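Local coordinates for RNA-directed RNA polymerase (Infectious pancreatic necrosis virus, PDB 3ZED), which probably copies the viral RNA genome as an RNA-dependent RNA polymerase and may also carry guanylyl and methyl transferase activities, at residues L393-W398 against K496-T501; T397-D402 against F515-E520; V69-D74 against V93-G98. One frame throughout, in Å; residues are numbered along the deposited sequence.

Contact 1: residues L393-W398 against K496-T501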
loop_
_atom_site.group_PDB
_atom_site.type_symbol
_atom_site.label_atom_id
_atom_site.label_comp_id
_atom_site.label_asym_id
_atom_site.label_seq_id
_atom_site.Cartn_x
_atom_site.Cartn_y
_atom_site.Cartn_z
ATOM N N LEU B 393 9.635 -19.233 -9.254
ATOM C CA LEU B 393 10.191 -20.560 -9.041
ATOM C C LEU B 393 10.458 -21.154 -10.424
ATOM O O LEU B 393 9.517 -21.436 -11.156
ATOM C CB LEU B 393 9.220 -21.440 -8.222
ATOM C CG LEU B 393 9.719 -22.806 -7.682
ATOM C CD1 LEU B 393 8.690 -23.411 -6.763
ATOM C CD2 LEU B 393 9.943 -23.829 -8.795
ATOM N N GLN B 394 11.732 -21.298 -10.795
ATOM C CA GLN B 394 12.156 -21.944 -12.038
ATOM C C GLN B 394 13.572 -22.472 -11.876
ATOM O O GLN B 394 14.342 -21.909 -11.090
ATOM C CB GLN B 394 12.017 -21.036 -13.277
ATOM C CG GLN B 394 13.095 -19.984 -13.499
ATOM C CD GLN B 394 12.796 -19.219 -14.758
ATOM O OE1 GLN B 394 12.113 -18.204 -14.726
ATOM N NE2 GLN B 394 13.261 -19.707 -15.901
ATOM N N ASP B 395 13.885 -23.583 -12.584
ATOM C CA ASP B 395 15.185 -24.262 -12.605
ATOM C C ASP B 395 15.682 -24.604 -11.177
ATOM O O ASP B 395 16.831 -24.295 -10.810
ATOM C CB ASP B 395 16.226 -23.419 -13.372
ATOM C CG ASP B 395 15.809 -23.046 -14.782
ATOM O OD1 ASP B 395 15.396 -23.952 -15.538
ATOM O OD2 ASP B 395 15.890 -21.850 -15.124
ATOM N N ASN B 396 14.788 -25.237 -10.373
ATOM C CA ASN B 396 15.035 -25.645 -8.982
ATOM C C ASN B 396 15.606 -24.467 -8.144
ATOM O O ASN B 396 16.464 -24.665 -7.271
ATOM C CB ASN B 396 15.970 -26.875 -8.935
ATOM C CG ASN B 396 16.006 -27.555 -7.588
ATOM O OD1 ASN B 396 14.998 -27.631 -6.876
ATOM N ND2 ASN B 396 17.181 -28.023 -7.189
ATOM N N THR B 397 15.136 -23.239 -8.435
ATOM C CA THR B 397 15.600 -22.028 -7.759
ATOM C C THR B 397 14.410 -21.101 -7.455
ATOM O O THR B 397 13.494 -20.978 -8.260
ATOM C CB THR B 397 16.681 -21.307 -8.620
ATOM O OG1 THR B 397 17.618 -22.246 -9.158
ATOM C CG2 THR B 397 17.438 -20.232 -7.847
ATOM N N TRP B 398 14.455 -20.445 -6.296
ATOM C CA TRP B 398 13.471 -19.465 -5.843
ATOM C C TRP B 398 14.076 -18.066 -6.005
ATOM O O TRP B 398 15.176 -17.788 -5.492
ATOM C CB TRP B 398 13.061 -19.734 -4.378
ATOM C CG TRP B 398 12.124 -18.712 -3.801
ATOM C CD1 TRP B 398 12.460 -17.626 -3.049
ATOM C CD2 TRP B 398 10.681 -18.699 -3.906
ATOM N NE1 TRP B 398 11.321 -16.948 -2.660
ATOM C CE2 TRP B 398 10.216 -17.595 -3.159
ATOM C CE3 TRP B 398 9.741 -19.538 -4.524
ATOM C CZ2 TRP B 398 8.852 -17.309 -3.008
ATOM C CZ3 TRP B 398 8.386 -19.231 -4.410
ATOM C CH2 TRP B 398 7.953 -18.136 -3.655
ATOM N N LYS B 496 9.849 -17.361 -20.594
ATOM C CA LYS B 496 10.260 -17.481 -19.197
ATOM C C LYS B 496 11.817 -17.549 -19.050
ATOM O O LYS B 496 12.335 -18.522 -18.472
ATOM C CB LYS B 496 9.552 -18.667 -18.496
ATOM C CG LYS B 496 8.028 -18.522 -18.460
ATOM C CD LYS B 496 7.328 -19.615 -17.684
ATOM C CE LYS B 496 7.016 -20.840 -18.496
ATOM N NZ LYS B 496 6.396 -21.903 -17.657
ATOM N N PRO B 497 12.583 -16.523 -19.527
ATOM C CA PRO B 497 14.048 -16.553 -19.323
ATOM C C PRO B 497 14.389 -16.510 -17.832
ATOM O O PRO B 497 13.693 -15.847 -17.055
ATOM C CB PRO B 497 14.541 -15.287 -20.037
ATOM C CG PRO B 497 13.354 -14.367 -20.035
ATOM C CD PRO B 497 12.169 -15.270 -20.195
ATOM N N ASN B 498 15.445 -17.234 -17.439
ATOM C CA ASN B 498 15.883 -17.296 -16.059
ATOM C C ASN B 498 16.167 -15.878 -15.528
ATOM O O ASN B 498 16.837 -15.107 -16.203
ATOM C CB ASN B 498 17.109 -18.201 -15.917
ATOM C CG ASN B 498 17.552 -18.371 -14.495
ATOM O OD1 ASN B 498 18.179 -17.480 -13.911
ATOM N ND2 ASN B 498 17.164 -19.484 -13.885
ATOM N N PRO B 499 15.673 -15.520 -14.321
ATOM C CA PRO B 499 15.899 -14.165 -13.793
ATOM C C PRO B 499 17.367 -13.694 -13.725
ATOM O O PRO B 499 17.581 -12.480 -13.697
ATOM C CB PRO B 499 15.271 -14.233 -12.395
ATOM C CG PRO B 499 14.158 -15.197 -12.562
ATOM C CD PRO B 499 14.784 -16.281 -13.415
ATOM N N MET B 500 18.362 -14.612 -13.751
ATOM C CA MET B 500 19.788 -14.233 -13.663
ATOM C C MET B 500 20.437 -13.943 -15.027
ATOM O O MET B 500 21.623 -13.602 -15.076
ATOM C CB MET B 500 20.622 -15.317 -12.958
ATOM C CG MET B 500 20.255 -15.582 -11.500
ATOM S SD MET B 500 19.902 -14.150 -10.432
ATOM C CE MET B 500 21.447 -13.280 -10.455
ATOM N N THR B 501 19.687 -14.113 -16.120
ATOM C CA THR B 501 20.188 -13.935 -17.480
ATOM C C THR B 501 19.944 -12.506 -17.989
ATOM O O THR B 501 19.071 -11.804 -17.475
ATOM C CB THR B 501 19.531 -14.972 -18.417
ATOM O OG1 THR B 501 18.131 -14.696 -18.530
ATOM C CG2 THR B 501 19.748 -16.407 -17.958
#
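The tip of a two-residue beta hairpin, with Gln394 flanking the turn and Asp395 in it, rests on the loop 496-501 through Lys496, Asn498 and Pro499. Gln394 N bonds to Thr397 O, and Asp395 and Asn396 make the turn with left-handed backbone angles. The Gln394 chain is extended beyond CG (chi2 179°). Its NE2 gives a nearly straight hydrogen bond to Lys496 O at 3.0 Å, with that oxygen close to the amide plane of Gln394. Pro499 CD meets the other end of the same amide, 3.5 Å from Gln394 OE1, and the two side chains reach toward each other tip to tip.

Asn498 ND2 donates to Asp395 OD2 at 3.0 Å. It uses the anti lone pair of the carboxylate, and the two flat groups are nearly coplanar, 17° apart. ND2 also bonds to Tyr399 OH, on the second strand of the hairpin. Asn498 OD1 is held from within its own loop by Met500 N, at 2.9 Å. The Asn498 amide is thus fixed at both ends. Asn498 O takes two further bonds, from Thr501 N and from Thr501 OG1. The Lys496 side chain leads off to a salt bridge with Asp381. The loop side is an Asx turn combined with a type I turn, which runs into the N-cap residue Thr501 of helix 502-505.

Contact 2: residues T397-D402 against F515-E520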
loop_
_atom_site.group_PDB
_atom_site.type_symbol
_atom_site.label_atom_id
_atom_site.label_comp_id
_atom_site.label_asym_id
_atom_site.label_seq_id
_atom_site.Cartn_x
_atom_site.Cartn_y
_atom_site.Cartn_z
ATOM N N THR B 397 15.136 -23.239 -8.435
ATOM C CA THR B 397 15.600 -22.028 -7.759
ATOM C C THR B 397 14.410 -21.101 -7.455
ATOM O O THR B 397 13.494 -20.978 -8.260
ATOM C CB THR B 397 16.681 -21.307 -8.620
ATOM O OG1 THR B 397 17.618 -22.246 -9.158
ATOM C CG2 THR B 397 17.438 -20.232 -7.847
ATOM N N TRP B 398 14.455 -20.445 -6.296
ATOM C CA TRP B 398 13.471 -19.465 -5.843
ATOM C C TRP B 398 14.076 -18.066 -6.005
ATOM O O TRP B 398 15.176 -17.788 -5.492
ATOM C CB TRP B 398 13.061 -19.734 -4.378
ATOM C CG TRP B 398 12.124 -18.712 -3.801
ATOM C CD1 TRP B 398 12.460 -17.626 -3.049
ATOM C CD2 TRP B 398 10.681 -18.699 -3.906
ATOM N NE1 TRP B 398 11.321 -16.948 -2.660
ATOM C CE2 TRP B 398 10.216 -17.595 -3.159
ATOM C CE3 TRP B 398 9.741 -19.538 -4.524
ATOM C CZ2 TRP B 398 8.852 -17.309 -3.008
ATOM C CZ3 TRP B 398 8.386 -19.231 -4.410
ATOM C CH2 TRP B 398 7.953 -18.136 -3.655
ATOM N N TYR B 399 13.374 -17.206 -6.754
ATOM C CA TYR B 399 13.816 -15.837 -6.988
ATOM C C TYR B 399 12.843 -14.833 -6.416
ATOM O O TYR B 399 11.643 -14.923 -6.644
ATOM C CB TYR B 399 14.010 -15.540 -8.485
ATOM C CG TYR B 399 14.990 -16.462 -9.173
ATOM C CD1 TYR B 399 16.350 -16.164 -9.211
ATOM C CD2 TYR B 399 14.553 -17.619 -9.814
ATOM C CE1 TYR B 399 17.254 -17.002 -9.865
ATOM C CE2 TYR B 399 15.446 -18.461 -10.471
ATOM C CZ TYR B 399 16.798 -18.149 -10.497
ATOM O OH TYR B 399 17.685 -18.997 -11.123
ATOM N N SER B 400 13.375 -13.877 -5.691
ATOM C CA SER B 400 12.624 -12.752 -5.180
ATOM C C SER B 400 13.043 -11.547 -5.999
ATOM O O SER B 400 14.227 -11.198 -6.003
ATOM C CB SER B 400 12.890 -12.552 -3.694
ATOM O OG SER B 400 12.155 -11.443 -3.212
ATOM N N ILE B 401 12.101 -10.994 -6.780
ATOM C CA ILE B 401 12.346 -9.851 -7.652
ATOM C C ILE B 401 11.497 -8.688 -7.161
ATOM O O ILE B 401 10.284 -8.834 -6.999
ATOM C CB ILE B 401 12.075 -10.193 -9.162
ATOM C CG1 ILE B 401 12.953 -11.359 -9.649
ATOM C CG2 ILE B 401 12.233 -8.964 -10.084
ATOM C CD1 ILE B 401 12.185 -12.510 -10.064
ATOM N N ASP B 402 12.133 -7.538 -6.917
ATOM C CA ASP B 402 11.407 -6.348 -6.493
ATOM C C ASP B 402 11.558 -5.273 -7.506
ATOM O O ASP B 402 12.668 -5.066 -8.010
ATOM C CB ASP B 402 11.913 -5.818 -5.144
ATOM C CG ASP B 402 11.554 -6.660 -3.936
ATOM O OD1 ASP B 402 10.721 -7.584 -4.076
ATOM O OD2 ASP B 402 12.100 -6.394 -2.851
ATOM N N PHE B 515 13.777 -3.053 -12.068
ATOM C CA PHE B 515 13.605 -4.093 -11.054
ATOM C C PHE B 515 14.940 -4.703 -10.750
ATOM O O PHE B 515 15.886 -4.567 -11.537
ATOM C CB PHE B 515 12.609 -5.185 -11.526
ATOM C CG PHE B 515 12.910 -5.807 -12.879
ATOM C CD1 PHE B 515 13.935 -6.736 -13.027
ATOM C CD2 PHE B 515 12.151 -5.481 -13.998
ATOM C CE1 PHE B 515 14.229 -7.284 -14.282
ATOM C CE2 PHE B 515 12.419 -6.057 -15.244
ATOM C CZ PHE B 515 13.455 -6.954 -15.379
ATOM N N LYS B 516 15.028 -5.415 -9.631
ATOM C CA LYS B 516 16.256 -6.132 -9.305
ATOM C C LYS B 516 15.951 -7.419 -8.597
ATOM O O LYS B 516 14.932 -7.554 -7.915
ATOM C CB LYS B 516 17.315 -5.310 -8.548
ATOM C CG LYS B 516 16.873 -4.440 -7.389
ATOM C CD LYS B 516 18.082 -3.633 -6.884
ATOM C CE LYS B 516 17.704 -2.391 -6.109
ATOM N NZ LYS B 516 17.888 -2.566 -4.643
ATOM N N ILE B 517 16.829 -8.395 -8.819
ATOM C CA ILE B 517 16.769 -9.698 -8.183
ATOM C C ILE B 517 17.331 -9.471 -6.797
ATOM O O ILE B 517 18.509 -9.127 -6.649
ATOM C CB ILE B 517 17.505 -10.799 -9.011
ATOM C CG1 ILE B 517 16.703 -11.211 -10.260
ATOM C CG2 ILE B 517 17.735 -12.039 -8.144
ATOM C CD1 ILE B 517 16.642 -10.270 -11.386
ATOM N N GLU B 518 16.465 -9.599 -5.793
ATOM C CA GLU B 518 16.782 -9.355 -4.390
ATOM C C GLU B 518 17.257 -10.596 -3.665
ATOM O O GLU B 518 17.974 -10.482 -2.658
ATOM C CB GLU B 518 15.549 -8.781 -3.663
ATOM C CG GLU B 518 15.179 -7.373 -4.119
ATOM C CD GLU B 518 16.160 -6.247 -3.821
ATOM O OE1 GLU B 518 17.207 -6.495 -3.176
ATOM O OE2 GLU B 518 15.859 -5.097 -4.213
ATOM N N ARG B 519 16.858 -11.777 -4.156
ATOM C CA ARG B 519 17.208 -13.046 -3.531
ATOM C C ARG B 519 17.178 -14.163 -4.533
ATOM O O ARG B 519 16.296 -14.223 -5.383
ATOM C CB ARG B 519 16.222 -13.349 -2.386
ATOM C CG ARG B 519 16.660 -14.466 -1.463
ATOM C CD ARG B 519 15.976 -14.358 -0.122
ATOM N NE ARG B 519 16.309 -13.122 0.581
ATOM C CZ ARG B 519 16.384 -13.027 1.895
ATOM N NH1 ARG B 519 16.163 -14.083 2.650
ATOM N NH2 ARG B 519 16.680 -11.867 2.466
ATOM N N GLU B 520 18.137 -15.061 -4.409
ATOM C CA GLU B 520 18.263 -16.258 -5.205
ATOM C C GLU B 520 18.498 -17.402 -4.229
ATOM O O GLU B 520 19.489 -17.414 -3.489
ATOM C CB GLU B 520 19.389 -16.116 -6.238
ATOM C CG GLU B 520 19.579 -17.355 -7.098
ATOM C CD GLU B 520 20.799 -17.360 -7.996
ATOM O OE1 GLU B 520 21.866 -16.874 -7.556
ATOM O OE2 GLU B 520 20.700 -17.903 -9.120
#
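Ser400 O is gripped by two backbone donors of the facing strand. Glu518 N lies 2.8 Å from Ser400 O and nearly on the line of its C=O bond. The bond from Arg519 N to Ser400 O is longer, 3.3 Å, but the donor sits in the carbonyl plane on a lone pair. Ser400 N in turn gives its hydrogen to Arg519 O. Beyond this point Asp402 and Lys516 exchange a reciprocal pair of bonds, with Lys516 N 2.9 Å from Asp402 O.

Two residues, Glu518 and Arg519, therefore face one, Ser400. This is a classic beta bulge between antiparallel strands, and it shifts the register by one residue. The strands 397-403 and 515-521 are neighbours in a four-stranded antiparallel sheet of the palm, with 515-521 at its edge.

On the face with Tyr399, Ile401 and Ile517, CG1 of Ile401 meets CG1 of Ile517 at 3.8 Å, the two side chains side by side and pointing the same way. Phe504 and Met505 of helix 502-505 pack on this face. Glu520 CG is anti to its backbone N (chi1 179°). It approaches Tyr399 CE1 to 3.6 Å and Thr397 CG2 to 3.7 Å, and its chain runs beside the tyrosine.

On the other face, CB of Ser400 touches CB of Arg519 at 3.7 Å. The guanidinium leads away to a salt bridge with Glu579. From the bulge, Glu518 CG reaches Asp402 OD2 at 3.5 Å, the two side chains crossing at about a right angle. Asp402 OD1 is bonded by Asn389 ND2, while Glu518 OE2 forms a salt bridge with Lys516 NZ whose hydrogen bond is weak.

Contact 3: residues V69-D74 against V93-G98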
loop_
_atom_site.group_PDB
_atom_site.type_symbol
_atom_site.label_atom_id
_atom_site.label_comp_id
_atom_site.label_asym_id
_atom_site.label_seq_id
_atom_site.Cartn_x
_atom_site.Cartn_y
_atom_site.Cartn_z
ATOM N N VAL B 69 -12.282 30.356 5.798
ATOM C CA VAL B 69 -13.510 31.035 6.211
ATOM C C VAL B 69 -14.277 30.094 7.125
ATOM O O VAL B 69 -14.566 28.959 6.734
ATOM C CB VAL B 69 -14.362 31.473 4.992
ATOM C CG1 VAL B 69 -15.733 31.984 5.426
ATOM C CG2 VAL B 69 -13.631 32.520 4.155
ATOM N N GLU B 70 -14.588 30.549 8.337
ATOM C CA GLU B 70 -15.351 29.769 9.307
ATOM C C GLU B 70 -16.863 29.835 8.952
ATOM O O GLU B 70 -17.510 30.848 9.211
ATOM C CB GLU B 70 -15.060 30.284 10.736
ATOM C CG GLU B 70 -15.600 29.410 11.855
ATOM C CD GLU B 70 -14.567 28.885 12.832
ATOM O OE1 GLU B 70 -13.978 29.700 13.577
ATOM O OE2 GLU B 70 -14.367 27.650 12.872
ATOM N N LEU B 71 -17.395 28.762 8.315
ATOM C CA LEU B 71 -18.798 28.614 7.908
ATOM C C LEU B 71 -19.546 27.700 8.867
ATOM O O LEU B 71 -18.934 26.865 9.531
ATOM C CB LEU B 71 -18.905 28.026 6.484
ATOM C CG LEU B 71 -18.432 28.842 5.279
ATOM C CD1 LEU B 71 -18.815 28.139 4.001
ATOM C CD2 LEU B 71 -19.058 30.212 5.242
ATOM N N GLU B 72 -20.873 27.825 8.904
ATOM C CA GLU B 72 -21.746 26.985 9.719
ATOM C C GLU B 72 -21.891 25.629 9.011
ATOM O O GLU B 72 -22.279 25.595 7.839
ATOM C CB GLU B 72 -23.106 27.694 9.909
ATOM C CG GLU B 72 -24.056 27.007 10.873
ATOM C CD GLU B 72 -25.476 27.547 10.898
ATOM O OE1 GLU B 72 -25.983 27.980 9.836
ATOM O OE2 GLU B 72 -26.101 27.492 11.982
ATOM N N THR B 73 -21.528 24.522 9.698
ATOM C CA THR B 73 -21.596 23.154 9.144
ATOM C C THR B 73 -23.022 22.839 8.642
ATOM O O THR B 73 -23.156 22.202 7.593
ATOM C CB THR B 73 -21.112 22.128 10.161
ATOM O OG1 THR B 73 -19.897 22.596 10.734
ATOM C CG2 THR B 73 -20.854 20.757 9.545
ATOM N N ASP B 74 -24.069 23.341 9.354
ATOM C CA ASP B 74 -25.482 23.198 8.982
ATOM C C ASP B 74 -25.758 23.813 7.612
ATOM O O ASP B 74 -26.559 23.267 6.857
ATOM C CB ASP B 74 -26.398 23.858 10.034
ATOM C CG ASP B 74 -26.323 23.268 11.430
ATOM O OD1 ASP B 74 -25.781 22.150 11.576
ATOM O OD2 ASP B 74 -26.830 23.915 12.375
ATOM N N VAL B 93 -17.171 24.872 10.098
ATOM C CA VAL B 93 -16.291 24.261 9.101
ATOM C C VAL B 93 -15.403 25.367 8.474
ATOM O O VAL B 93 -15.915 26.417 8.087
ATOM C CB VAL B 93 -17.112 23.430 8.056
ATOM C CG1 VAL B 93 -18.008 24.292 7.164
ATOM C CG2 VAL B 93 -16.221 22.528 7.222
ATOM N N SER B 94 -14.076 25.156 8.437
ATOM C CA SER B 94 -13.141 26.128 7.862
ATOM C C SER B 94 -12.857 25.749 6.408
ATOM O O SER B 94 -12.347 24.668 6.145
ATOM C CB SER B 94 -11.863 26.211 8.691
ATOM O OG SER B 94 -11.257 24.935 8.815
ATOM N N VAL B 95 -13.254 26.608 5.457
ATOM C CA VAL B 95 -13.121 26.310 4.026
ATOM C C VAL B 95 -12.300 27.386 3.273
ATOM O O VAL B 95 -12.404 28.568 3.602
ATOM C CB VAL B 95 -14.502 26.085 3.353
ATOM C CG1 VAL B 95 -15.187 24.834 3.898
ATOM C CG2 VAL B 95 -15.408 27.298 3.503
ATOM N N PRO B 96 -11.476 26.988 2.265
ATOM C CA PRO B 96 -10.683 27.990 1.524
ATOM C C PRO B 96 -11.562 28.777 0.550
ATOM O O PRO B 96 -11.688 28.408 -0.617
ATOM C CB PRO B 96 -9.613 27.147 0.805
ATOM C CG PRO B 96 -9.864 25.707 1.191
ATOM C CD PRO B 96 -11.236 25.625 1.745
ATOM N N GLU B 97 -12.187 29.857 1.048
ATOM C CA GLU B 97 -13.120 30.704 0.298
ATOM C C GLU B 97 -12.755 32.194 0.306
ATOM O O GLU B 97 -13.390 32.969 -0.415
ATOM C CB GLU B 97 -14.529 30.556 0.893
ATOM C CG GLU B 97 -15.437 29.592 0.152
ATOM C CD GLU B 97 -16.835 29.453 0.732
ATOM O OE1 GLU B 97 -17.424 30.476 1.153
ATOM O OE2 GLU B 97 -17.356 28.313 0.738
ATOM N N GLY B 98 -11.772 32.579 1.125
ATOM C CA GLY B 98 -11.333 33.963 1.306
ATOM C C GLY B 98 -10.897 34.708 0.060
ATOM O O GLY B 98 -10.509 34.089 -0.938
#
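Leu71 CG stands anti to its carbonyl carbon (chi1 -67°) and CD1 extends beyond it, while Val95 CG2 sits between its own backbone N and carbonyl carbon. These settings bring Leu71 CD1 to 3.5 Å from Val95 CG2, the side chains crossing at about a right angle. The carboxylate of Glu97 comes up to the same methyl, with OE2 3.6 Å from Leu71 CD1. Nearer the helix start, Leu71 CB packs on Val93 CG1 at 3.9 Å.

The backbones form an antiparallel pair. Val69 and Val95 bond in both directions, and so do Leu71 and Val93; Val93 N to Leu71 O is 2.7 Å. Between them Glu70 and Ser94 make a non-hydrogen-bonded pair. Pro96 then centres an inverse gamma turn that bends the chain, and past the corner Val69 CG2 lies 3.6 Å from Gly98 N.

Ser94 O accepts from the hydroxyl of Tyr251, a predicted GTP-binding residue. Strand 65-72 is the middle strand of a small antiparallel sheet, between 92-98 and 101-102. Helix 260-278 packs on Val93 and Val95, and helix 73-76 follows directly on strand 65-72, with Thr73 against helix 81-85.

In the fold
Contact 3 comes first along the chain and closes before the other two open. It lies on the opposite side of the chain's centre, about 59 Å from contact 1 and 52 Å from contact 2 between centres, in a separate three-stranded sheet. Contacts 1 and 2 are only about 9 Å apart, between centres. They share Thr397 and Trp398 on strand 397-403 and belong to the same four-stranded sheet. They touch directly, with Pro499 O packing on Ile517 CD1. Contact 1 fixes a hairpin tip to the loop before helix 502-505, and contact 2 adds the edge strand. So strand 515-521, more than a hundred residues on, completes the sheet, and the loop 496-501 packs against it.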